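Long-range contacts in putative uncharacterized protein (Coprinopsis cinerea, PDB 3W9A), which probably hydrolyses beta-glucan chains as a family 131 glycoside hydrolase, through a catalytic domain built as a beta-jelly roll: residues F157-D162 with V170-S175; H122-K127 with W139-T144; L62-D67 with M77-I82; L94-S99 with Y161-T166. All coordinates share one frame; numbering follows the deposited sequence.

Contact 1: F157-D162 with V170-S175; sequences FNFAYD and VGLWAS
Asp162 OD2 is gripped by two donors: the indole NE1 of Trp173, 2.9 Å from it, and the ammonium group of Lys183, with which it forms a salt bridge. The indole bond is almost straight, 177° at the hydrogen. It leaves in the plane of the ring and meets the anti side of OD2, with the carboxylate turned only 20° from the indole. Trp173 CG stands anti to its own carbonyl carbon (chi1 -62°), which leans the ring back along its strand to the level of Asp162. There the indole edge also packs on the aspartate, with Trp173 CD1 3.6 Å from Asp162 CB. Gly171, the residue paired with Asp162, brings no side chain between them.

Strands 157-164 and 169-176 form an antiparallel hairpin in one sheet of the beta-jelly roll. Six backbone bonds join them, two each at the pairs Asn158-Ser175, Ala160-Trp173 and Asp162-Gly171; Trp173 N to Ala160 O measures 2.8 Å. Between these pairs an alpha C-H joins in, with Phe159 CA 3.3 Å from Trp173 O.

The opposite face of the hairpin is mostly apolar and looks to strands 124-128 and 136-141 of the second sheet. Leu172 lies beside Tyr161, pointing the same way, and its CD1 meets the ring edge at Tyr161 CD1, 3.8 Å away. The same methyl reaches Phe159 CD1 at 3.9 Å, while Ala174, directly opposite Phe159 in the ladder, brings its CB to the same ring atom. Tyr161 extends past these contacts to hydrogen-bond Met117 O through its OH.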
# COMPACT_ATOMS: atom_id res chain seq x y z
N PHE A 157 -4.63 -4.77 -8.76
CA PHE A 157 -3.33 -4.35 -9.24
C PHE A 157 -2.26 -4.77 -8.26
O PHE A 157 -2.24 -4.33 -7.10
CB PHE A 157 -3.34 -2.84 -9.48
CG PHE A 157 -4.24 -2.43 -10.61
CD1 PHE A 157 -3.79 -2.50 -11.93
CD2 PHE A 157 -5.55 -2.02 -10.36
CE1 PHE A 157 -4.63 -2.13 -12.98
CE2 PHE A 157 -6.39 -1.65 -11.40
CZ PHE A 157 -5.93 -1.70 -12.71
N ASN A 158 -1.40 -5.66 -8.74
CA ASN A 158 -0.32 -6.22 -7.96
C ASN A 158 0.90 -5.41 -8.21
O ASN A 158 1.19 -5.07 -9.36
CB ASN A 158 -0.02 -7.67 -8.36
CG ASN A 158 -1.26 -8.53 -8.40
OD1 ASN A 158 -1.55 -9.20 -9.42
ND2 ASN A 158 -1.99 -8.55 -7.30
N PHE A 159 1.64 -5.11 -7.16
CA PHE A 159 2.91 -4.41 -7.28
C PHE A 159 3.97 -4.98 -6.39
O PHE A 159 3.68 -5.54 -5.31
CB PHE A 159 2.76 -2.94 -6.91
CG PHE A 159 1.82 -2.17 -7.80
CD1 PHE A 159 2.24 -1.70 -9.04
CD2 PHE A 159 0.54 -1.89 -7.39
CE1 PHE A 159 1.40 -0.95 -9.85
CE2 PHE A 159 -0.32 -1.16 -8.19
CZ PHE A 159 0.11 -0.68 -9.42
N ALA A 160 5.21 -4.80 -6.83
CA ALA A 160 6.33 -4.80 -5.92
C ALA A 160 7.32 -3.69 -6.28
O ALA A 160 7.69 -3.49 -7.46
CB ALA A 160 7.00 -6.16 -5.87
N TYR A 161 7.71 -2.93 -5.25
CA TYR A 161 8.80 -1.99 -5.36
C TYR A 161 10.11 -2.78 -5.18
O TYR A 161 10.34 -3.41 -4.16
CB TYR A 161 8.71 -0.89 -4.30
CG TYR A 161 7.44 -0.06 -4.25
CD1 TYR A 161 6.60 0.08 -5.37
CD2 TYR A 161 7.10 0.62 -3.10
CE1 TYR A 161 5.46 0.86 -5.31
CE2 TYR A 161 5.98 1.43 -3.04
CZ TYR A 161 5.15 1.54 -4.14
OH TYR A 161 4.02 2.34 -4.06
N ASP A 162 10.95 -2.75 -6.21
CA ASP A 162 12.23 -3.43 -6.23
C ASP A 162 13.23 -2.38 -5.81
O ASP A 162 13.65 -1.57 -6.65
CB ASP A 162 12.47 -3.89 -7.67
CG ASP A 162 13.81 -4.58 -7.88
OD1 ASP A 162 14.78 -4.32 -7.14
OD2 ASP A 162 13.87 -5.40 -8.83
N VAL A 170 15.32 2.35 -7.37
CA VAL A 170 14.05 1.64 -7.27
C VAL A 170 13.43 1.34 -8.66
O VAL A 170 13.37 2.21 -9.54
CB VAL A 170 13.05 2.42 -6.40
CG1 VAL A 170 12.76 3.80 -6.97
CG2 VAL A 170 11.76 1.64 -6.23
N GLY A 171 13.03 0.10 -8.85
CA GLY A 171 12.26 -0.32 -10.02
C GLY A 171 10.88 -0.77 -9.60
O GLY A 171 10.52 -0.72 -8.41
N LEU A 172 10.09 -1.22 -10.58
CA LEU A 172 8.72 -1.62 -10.32
C LEU A 172 8.37 -2.95 -10.99
O LEU A 172 8.64 -3.15 -12.20
CB LEU A 172 7.77 -0.53 -10.82
CG LEU A 172 6.29 -0.80 -10.57
CD1 LEU A 172 5.99 -0.67 -9.08
CD2 LEU A 172 5.41 0.14 -11.41
N TRP A 173 7.79 -3.86 -10.21
CA TRP A 173 7.18 -5.07 -10.75
C TRP A 173 5.65 -4.88 -10.69
O TRP A 173 5.13 -4.30 -9.74
CB TRP A 173 7.61 -6.32 -9.99
CG TRP A 173 9.09 -6.59 -10.05
CD1 TRP A 173 10.07 -5.85 -9.48
CD2 TRP A 173 9.74 -7.68 -10.72
NE1 TRP A 173 11.30 -6.40 -9.75
CE2 TRP A 173 11.13 -7.54 -10.49
CE3 TRP A 173 9.28 -8.78 -11.46
CZ2 TRP A 173 12.07 -8.44 -11.01
CZ3 TRP A 173 10.22 -9.68 -11.97
CH2 TRP A 173 11.60 -9.49 -11.74
N ALA A 174 4.94 -5.35 -11.70
CA ALA A 174 3.49 -5.18 -11.76
C ALA A 174 2.79 -6.28 -12.55
O ALA A 174 3.38 -6.94 -13.41
CB ALA A 174 3.12 -3.81 -12.33
N SER A 175 1.53 -6.50 -12.19
CA SER A 175 0.63 -7.37 -12.92
C SER A 175 -0.77 -7.12 -12.37
O SER A 175 -0.93 -6.37 -11.39
CB SER A 175 0.99 -8.83 -12.73
OG SER A 175 0.58 -9.31 -11.47

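Contact 2: H122-K127 with W139-T144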
# COMPACT_ATOMS: atom_id res chain seq x y z
N HIS A 122 8.61 10.19 -0.01
CA HIS A 122 7.99 10.03 -1.32
C HIS A 122 8.99 9.64 -2.41
O HIS A 122 8.77 9.92 -3.59
CB HIS A 122 7.24 11.30 -1.72
CG HIS A 122 6.23 11.74 -0.72
ND1 HIS A 122 4.94 11.24 -0.70
CD2 HIS A 122 6.31 12.63 0.30
CE1 HIS A 122 4.28 11.81 0.30
NE2 HIS A 122 5.08 12.65 0.92
N PHE A 123 10.07 8.96 -2.02
CA PHE A 123 11.07 8.58 -3.00
C PHE A 123 10.47 7.56 -3.97
O PHE A 123 10.92 7.45 -5.10
CB PHE A 123 12.38 8.10 -2.34
CG PHE A 123 12.35 6.68 -1.84
CD1 PHE A 123 12.54 5.63 -2.71
CD2 PHE A 123 12.23 6.40 -0.48
CE1 PHE A 123 12.56 4.33 -2.25
CE2 PHE A 123 12.25 5.11 -0.01
CZ PHE A 123 12.40 4.06 -0.89
N THR A 124 9.47 6.81 -3.50
CA THR A 124 8.59 6.05 -4.40
C THR A 124 7.21 5.98 -3.79
O THR A 124 7.06 6.00 -2.56
CB THR A 124 9.13 4.64 -4.72
OG1 THR A 124 8.46 4.08 -5.87
CG2 THR A 124 9.01 3.70 -3.51
N GLU A 125 6.20 5.90 -4.65
CA GLU A 125 4.81 5.89 -4.26
C GLU A 125 3.93 5.73 -5.48
O GLU A 125 4.39 5.82 -6.63
CB GLU A 125 4.42 7.21 -3.56
CG GLU A 125 4.50 8.45 -4.46
CD GLU A 125 4.31 9.74 -3.70
OE1 GLU A 125 3.71 9.72 -2.59
OE2 GLU A 125 4.78 10.78 -4.20
N LEU A 126 2.65 5.54 -5.21
CA LEU A 126 1.64 5.57 -6.24
C LEU A 126 0.87 6.84 -6.03
O LEU A 126 0.70 7.29 -4.89
CB LEU A 126 0.70 4.37 -6.12
CG LEU A 126 1.27 2.95 -6.36
CD1 LEU A 126 0.25 1.88 -6.05
CD2 LEU A 126 1.78 2.78 -7.78
N LYS A 127 0.42 7.43 -7.12
CA LYS A 127 -0.58 8.51 -7.03
C LYS A 127 -1.79 8.26 -7.91
O LYS A 127 -1.76 7.39 -8.78
CB LYS A 127 0.01 9.85 -7.41
CG LYS A 127 1.30 10.22 -6.68
CD LYS A 127 1.36 11.74 -6.54
CE LYS A 127 2.78 12.26 -6.59
NZ LYS A 127 2.73 13.74 -6.39
N TRP A 139 2.69 5.16 -10.90
CA TRP A 139 3.83 4.90 -10.01
C TRP A 139 4.90 5.91 -10.26
O TRP A 139 5.23 6.22 -11.42
CB TRP A 139 4.42 3.51 -10.24
CG TRP A 139 5.58 3.21 -9.36
CD1 TRP A 139 5.55 2.98 -8.01
CD2 TRP A 139 6.95 3.09 -9.76
NE1 TRP A 139 6.83 2.73 -7.55
CE2 TRP A 139 7.69 2.78 -8.61
CE3 TRP A 139 7.61 3.21 -10.98
CZ2 TRP A 139 9.08 2.60 -8.64
CZ3 TRP A 139 8.98 3.02 -11.01
CH2 TRP A 139 9.70 2.72 -9.85
N TYR A 140 5.46 6.41 -9.17
CA TYR A 140 6.50 7.42 -9.20
C TYR A 140 7.78 6.91 -8.55
O TYR A 140 7.75 6.10 -7.61
CB TYR A 140 6.02 8.65 -8.47
CG TYR A 140 4.89 9.36 -9.16
CD1 TYR A 140 5.10 10.58 -9.78
CD2 TYR A 140 3.63 8.79 -9.22
CE1 TYR A 140 4.06 11.25 -10.42
CE2 TYR A 140 2.59 9.43 -9.88
CZ TYR A 140 2.81 10.66 -10.47
OH TYR A 140 1.76 11.30 -11.10
N ALA A 141 8.90 7.42 -9.05
CA ALA A 141 10.20 7.17 -8.43
C ALA A 141 11.06 8.42 -8.56
O ALA A 141 11.23 8.96 -9.66
CB ALA A 141 10.88 5.98 -9.06
N GLY A 142 11.58 8.91 -7.43
CA GLY A 142 12.42 10.11 -7.43
C GLY A 142 11.68 11.40 -7.76
O GLY A 142 12.30 12.41 -8.02
N GLY A 143 10.35 11.38 -7.70
CA GLY A 143 9.52 12.55 -7.99
C GLY A 143 8.89 12.54 -9.37
O GLY A 143 8.13 13.45 -9.71
N THR A 144 9.18 11.51 -10.17
CA THR A 144 8.78 11.45 -11.57
C THR A 144 7.95 10.20 -11.85
O THR A 144 8.38 9.08 -11.53
CB THR A 144 10.02 11.38 -12.49
OG1 THR A 144 10.93 12.43 -12.16
CG2 THR A 144 9.63 11.50 -13.94
O HOH W 1 8.80 9.66 -6.29
O HOH W 2 5.77 13.60 -7.83
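Lys127 lays its side chain across the ring of Tyr140 at about a right angle. Its CB starts 3.6 Å from Tyr140 CE2, and CG comes to 3.5 Å from the same atom. A turn away from full extension at chi3 (-147°) then brings CE over the middle of the ring, 4.1 Å from the Tyr140 centroid and 6° off its normal, a CH-pi contact. NZ passes on to a salt bridge with Glu113, and its own attraction to the ring is at most weak.

In the backbone, the carbonyl O of Tyr140 takes two donors from the other strand. Thr124 OG1 gives it a 2.8 Å hydrogen bond nearly in line with the carbonyl, and Glu125 N adds a weak one. In return Tyr140 N binds Glu125 O at 2.8 Å. Leu126 CD2 packs against Trp139 CB at 3.7 Å. On the other face, His122 ND1 holds Glu125 OE1 at 2.7 Å, and a glycerol, probably from the crystallisation liquor, binds His122 NE2.

Toward the end of the pair, Gly142 N bonds to Phe123 O, and a water links His122 O to Gly143 N. There Ala141 to Thr144 form a type I' turn, characteristic of two-residue hairpins, which leads on to strand 144-150. Strands 124-128 and 136-141 themselves make an antiparallel beta hairpin in one sheet of the jelly roll, its Thr124, Leu126 and Trp139 face packed on the other sheet.

Contact 3: L62-D67 with M77-I82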
# COMPACT_ATOMS: atom_id res chain seq x y z
N LEU A 62 -7.87 -5.71 3.40
CA LEU A 62 -8.14 -4.51 4.16
C LEU A 62 -8.82 -3.48 3.30
O LEU A 62 -8.33 -3.14 2.22
CB LEU A 62 -6.83 -3.93 4.68
CG LEU A 62 -6.92 -2.64 5.47
CD1 LEU A 62 -7.56 -2.86 6.84
CD2 LEU A 62 -5.53 -2.06 5.64
N LYS A 63 -9.98 -3.00 3.75
CA LYS A 63 -10.60 -1.81 3.16
C LYS A 63 -10.10 -0.60 3.91
O LYS A 63 -10.33 -0.48 5.11
CB LYS A 63 -12.12 -1.85 3.25
CG LYS A 63 -12.79 -0.82 2.35
CD LYS A 63 -14.22 -0.41 2.74
CE LYS A 63 -15.06 -1.48 3.34
NZ LYS A 63 -16.52 -1.11 3.40
N VAL A 64 -9.43 0.31 3.22
CA VAL A 64 -8.91 1.53 3.84
C VAL A 64 -9.88 2.62 3.48
O VAL A 64 -10.09 2.87 2.32
CB VAL A 64 -7.49 1.84 3.31
CG1 VAL A 64 -7.07 3.27 3.63
CG2 VAL A 64 -6.49 0.83 3.85
N THR A 65 -10.49 3.28 4.47
CA THR A 65 -11.43 4.36 4.20
C THR A 65 -10.92 5.71 4.71
O THR A 65 -10.56 5.86 5.88
CB THR A 65 -12.84 4.06 4.81
OG1 THR A 65 -13.38 2.87 4.23
CG2 THR A 65 -13.82 5.23 4.56
N ILE A 66 -10.96 6.71 3.83
CA ILE A 66 -10.76 8.10 4.22
C ILE A 66 -12.07 8.88 4.11
O ILE A 66 -12.81 8.74 3.14
CB ILE A 66 -9.64 8.78 3.41
CG1 ILE A 66 -9.87 8.60 1.90
CG2 ILE A 66 -8.28 8.25 3.86
CD1 ILE A 66 -8.96 9.42 1.00
N ASP A 67 -12.39 9.65 5.14
CA ASP A 67 -13.51 10.57 5.06
C ASP A 67 -13.07 11.90 5.64
O ASP A 67 -11.88 12.06 5.97
CB ASP A 67 -14.78 10.01 5.74
CG ASP A 67 -14.65 9.86 7.25
OD1 ASP A 67 -13.70 10.39 7.88
OD2 ASP A 67 -15.51 9.18 7.81
N MSE A 77 -6.79 14.21 4.22
CA MSE A 77 -7.48 12.96 4.52
C MSE A 77 -6.44 11.89 4.55
O MSE A 77 -5.76 11.69 3.56
CB MSE A 77 -8.57 12.63 3.50
CG MSE A 77 -9.45 13.86 3.33
SE MSE A 77 -11.29 13.55 2.66
CE MSE A 77 -11.13 11.81 1.78
N ARG A 78 -6.29 11.22 5.68
CA ARG A 78 -5.21 10.25 5.87
C ARG A 78 -5.67 9.05 6.67
O ARG A 78 -6.24 9.21 7.76
CB ARG A 78 -4.02 10.89 6.58
CG ARG A 78 -3.33 11.99 5.80
CD ARG A 78 -2.08 12.48 6.52
NE ARG A 78 -0.97 11.54 6.45
CZ ARG A 78 0.27 11.82 6.85
NH1 ARG A 78 0.57 13.00 7.36
NH2 ARG A 78 1.23 10.92 6.75
N THR A 79 -5.42 7.85 6.13
CA THR A 79 -5.63 6.60 6.86
C THR A 79 -4.49 5.71 6.47
O THR A 79 -4.47 5.22 5.35
CB THR A 79 -6.93 5.91 6.47
OG1 THR A 79 -8.04 6.71 6.90
CG2 THR A 79 -7.03 4.53 7.11
N GLU A 80 -3.51 5.56 7.36
CA GLU A 80 -2.24 4.92 6.99
C GLU A 80 -1.72 4.07 8.15
O GLU A 80 -1.68 4.52 9.28
CB GLU A 80 -1.20 5.98 6.61
CG GLU A 80 -1.85 7.24 6.08
CD GLU A 80 -0.91 8.35 5.68
OE1 GLU A 80 0.29 8.31 5.99
OE2 GLU A 80 -1.41 9.29 5.02
N LEU A 81 -1.34 2.84 7.84
CA LEU A 81 -0.60 2.01 8.79
C LEU A 81 0.87 2.03 8.42
O LEU A 81 1.21 2.38 7.29
CB LEU A 81 -1.11 0.57 8.72
CG LEU A 81 -2.57 0.36 9.13
CD1 LEU A 81 -3.19 -0.79 8.34
CD2 LEU A 81 -2.69 0.12 10.63
N ILE A 82 1.72 1.65 9.36
CA ILE A 82 3.16 1.57 9.14
C ILE A 82 3.64 0.21 9.62
O ILE A 82 3.14 -0.31 10.62
CB ILE A 82 3.93 2.63 9.94
CG1 ILE A 82 3.35 4.04 9.75
CG2 ILE A 82 5.43 2.58 9.61
CD1 ILE A 82 3.62 4.67 8.41
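Ile66 lays its CD1 against the terminal methyl of Met77, which is present as selenomethionine: Ile66 CD1 and Met77 CE are 3.3 Å apart, tighter than an ordinary van der Waals contact. The two side chains cross at about a right angle. Ile66 CG1 sits between its backbone N and carbonyl carbon (chi1 52°), and this leaves CG2 directed at Thr79, where it lies 3.4 Å from Thr79 OG1. One bond back from the methyl, the selenium of Met77 lies near Asp67 O.

Strand 61-66 belongs to one sheet of the jelly roll and strand 77-83 to the other, and the contact is the face-to-face packing of that sandwich. The backbones are nearest where Ile66 CA and Met77 CA stand 5.9 Å apart, and they diverge from there. Val64 and Thr79 still slide past each other, with Val64 CG1 3.7 Å from Thr79 CG2. Farther on, Leu62 and Leu81 have to reach tip to tip, Leu62 CD2 meeting Leu81 CD1 at 3.8 Å.

One polar bond spans the layer: Thr79 OG1 donates to Thr65 O at 2.8 Å, coming from above the carbonyl plane, 41° out of it. A valine in place of Thr79 would probably leave Thr65 O without this donor and remove the polar tie between the two strands.

On the face of strand 77-83 turned away from this layer, Arg78 grips Glu80 side-on, NE to OE2 at 2.7 Å and NH2 to OE1. Glu80 OE1 also shares a hydrogen bond with His200 ND1.

Contact 4: L94-S99 with Y161-T166; sequences LFYHFS and YDIDFT
Phe98 turns its ring edge onto the face of Tyr161 where strands 93-101 and 157-164 run antiparallel, side by side in one sheet of the beta-jelly roll. In this T-shaped pair the centroids are 5.2 Å apart and the planes stand at 78°. Phe98 CG occupies the crowded position between its backbone N and carbonyl carbon (chi1 59°), which swings the ring toward strand 157-164, so that CE2 comes to 3.6 Å from Tyr161 CZ. A serine in place of Tyr161 would probably open a gap beside the Phe98 edge and leave Met117 O without its hydroxyl partner.

Backbone bonds come in two reciprocal pairs. Leu94 N reaches Ile163 O at 2.9 Å and Tyr96 N reaches Tyr161 O at 3.0 Å, each answered by a bond in the other direction. Tyr161 O also receives the alpha C-H of Phe95, whose CA is 3.2 Å away.

Apolar packing continues along the same face. Ile163 CD1 sits over the Tyr96 ring, offset toward its rim and 4.1 Å from the centroid, a CH-pi contact. Phe165 closes the end, its CE2 3.9 Å from Leu94 CD1, while Tyr96 OH goes on to hydrogen-bond Leu89 O.

On the reverse face Phe95 runs alongside Asp162, its ring plane 54° from the carboxylate, with Phe95 CE2 3.3 Å from Asp162 OD2, the oxygen that Trp173 NE1 holds.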
# COMPACT_ATOMS: atom_id res chain seq x y z
N LEU A 94 15.48 -5.17 -1.50
CA LEU A 94 14.24 -5.69 -0.90
C LEU A 94 13.07 -5.38 -1.80
O LEU A 94 13.09 -4.43 -2.57
CB LEU A 94 13.97 -5.07 0.49
CG LEU A 94 15.05 -5.27 1.55
CD1 LEU A 94 14.73 -4.54 2.84
CD2 LEU A 94 15.27 -6.76 1.82
N PHE A 95 12.04 -6.19 -1.65
CA PHE A 95 10.87 -6.12 -2.51
C PHE A 95 9.67 -5.88 -1.65
O PHE A 95 9.34 -6.69 -0.78
CB PHE A 95 10.75 -7.40 -3.33
CG PHE A 95 11.93 -7.64 -4.23
CD1 PHE A 95 13.08 -8.25 -3.75
CD2 PHE A 95 11.91 -7.20 -5.55
CE1 PHE A 95 14.17 -8.45 -4.59
CE2 PHE A 95 13.00 -7.40 -6.39
CZ PHE A 95 14.13 -8.03 -5.91
N TYR A 96 9.02 -4.75 -1.88
CA TYR A 96 7.89 -4.35 -1.07
C TYR A 96 6.64 -4.71 -1.85
O TYR A 96 6.31 -4.03 -2.84
CB TYR A 96 7.93 -2.85 -0.80
CG TYR A 96 8.84 -2.35 0.30
CD1 TYR A 96 10.18 -2.68 0.34
CD2 TYR A 96 8.33 -1.52 1.31
CE1 TYR A 96 11.01 -2.20 1.34
CE2 TYR A 96 9.15 -1.03 2.31
CZ TYR A 96 10.49 -1.36 2.32
OH TYR A 96 11.28 -0.86 3.34
N HIS A 97 5.96 -5.76 -1.41
CA HIS A 97 4.80 -6.27 -2.15
C HIS A 97 3.49 -5.74 -1.60
O HIS A 97 3.32 -5.59 -0.37
CB HIS A 97 4.70 -7.78 -2.05
CG HIS A 97 5.74 -8.52 -2.82
ND1 HIS A 97 5.46 -9.19 -3.98
CD2 HIS A 97 7.06 -8.74 -2.56
CE1 HIS A 97 6.56 -9.79 -4.42
NE2 HIS A 97 7.54 -9.52 -3.59
N PHE A 98 2.55 -5.51 -2.50
CA PHE A 98 1.17 -5.26 -2.13
C PHE A 98 0.30 -5.37 -3.37
O PHE A 98 0.80 -5.31 -4.51
CB PHE A 98 0.97 -3.88 -1.50
CG PHE A 98 1.38 -2.74 -2.40
CD1 PHE A 98 0.44 -2.05 -3.15
CD2 PHE A 98 2.72 -2.37 -2.49
CE1 PHE A 98 0.82 -1.03 -3.99
CE2 PHE A 98 3.11 -1.35 -3.33
CZ PHE A 98 2.16 -0.67 -4.08
N SER A 99 -1.00 -5.52 -3.12
CA SER A 99 -2.03 -5.48 -4.15
C SER A 99 -3.10 -4.50 -3.74
O SER A 99 -3.52 -4.48 -2.59
CB SER A 99 -2.69 -6.86 -4.34
OG SER A 99 -1.73 -7.88 -4.57
N TYR A 161 7.71 -2.93 -5.25
CA TYR A 161 8.80 -1.99 -5.36
C TYR A 161 10.11 -2.78 -5.18
O TYR A 161 10.34 -3.41 -4.16
CB TYR A 161 8.71 -0.89 -4.30
CG TYR A 161 7.44 -0.06 -4.25
CD1 TYR A 161 6.60 0.08 -5.37
CD2 TYR A 161 7.10 0.62 -3.10
CE1 TYR A 161 5.46 0.86 -5.31
CE2 TYR A 161 5.98 1.43 -3.04
CZ TYR A 161 5.15 1.54 -4.14
OH TYR A 161 4.02 2.34 -4.06
N ASP A 162 10.95 -2.75 -6.21
CA ASP A 162 12.23 -3.43 -6.23
C ASP A 162 13.23 -2.38 -5.81
O ASP A 162 13.65 -1.57 -6.65
CB ASP A 162 12.47 -3.89 -7.67
CG ASP A 162 13.81 -4.58 -7.88
OD1 ASP A 162 14.78 -4.32 -7.14
OD2 ASP A 162 13.87 -5.40 -8.83
N ILE A 163 13.57 -2.35 -4.52
CA ILE A 163 14.37 -1.26 -3.97
C ILE A 163 15.78 -1.77 -3.69
O ILE A 163 15.97 -2.76 -2.97
CB ILE A 163 13.75 -0.67 -2.68
CG1 ILE A 163 12.30 -0.21 -2.95
CG2 ILE A 163 14.57 0.51 -2.19
CD1 ILE A 163 11.53 0.20 -1.71
N ASP A 164 16.76 -1.13 -4.32
CA ASP A 164 18.18 -1.39 -4.06
C ASP A 164 18.64 -0.26 -3.15
O ASP A 164 18.88 0.86 -3.60
CB ASP A 164 18.97 -1.40 -5.36
CG ASP A 164 20.42 -1.81 -5.18
OD1 ASP A 164 21.01 -2.30 -6.16
OD2 ASP A 164 20.99 -1.64 -4.08
N PHE A 165 18.75 -0.56 -1.85
CA PHE A 165 19.10 0.45 -0.86
C PHE A 165 20.60 0.80 -0.87
O PHE A 165 21.00 1.81 -0.33
CB PHE A 165 18.64 -0.01 0.55
CG PHE A 165 17.15 -0.04 0.71
CD1 PHE A 165 16.44 1.13 0.96
CD2 PHE A 165 16.43 -1.22 0.58
CE1 PHE A 165 15.06 1.12 1.10
CE2 PHE A 165 15.06 -1.23 0.72
CZ PHE A 165 14.36 -0.06 0.98
N THR A 166 21.41 -0.04 -1.51
CA THR A 166 22.86 0.19 -1.62
C THR A 166 23.16 1.14 -2.80
O THR A 166 23.81 2.17 -2.64
CB THR A 166 23.56 -1.16 -1.82
OG1 THR A 166 23.11 -2.08 -0.80
CG2 THR A 166 25.08 -1.00 -1.77

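Overall arrangement
Along the chain contact 3 comes first; the first strand of contact 4 follows, then contact 2, and contact 1 begins on the strand where contact 4 ends. Contacts 1 and 4, with centres about 8 Å apart, share strand 157-164, flanked in one sheet by strands 93-101 and 169-176. Contact 2 is a hairpin of the other sheet, its centre about 12 Å from that of contact 1; Trp139, Leu126 and Thr124 pack on Tyr161 across the sandwich. Contact 3 lies across the chain's centre, its own centre about 21 Å from those of contacts 1 and 4. Contacts 1, 2 and 4 thus hold strands together within sheets, while contact 3 and the packing around Tyr161 join the sheets at two separate places.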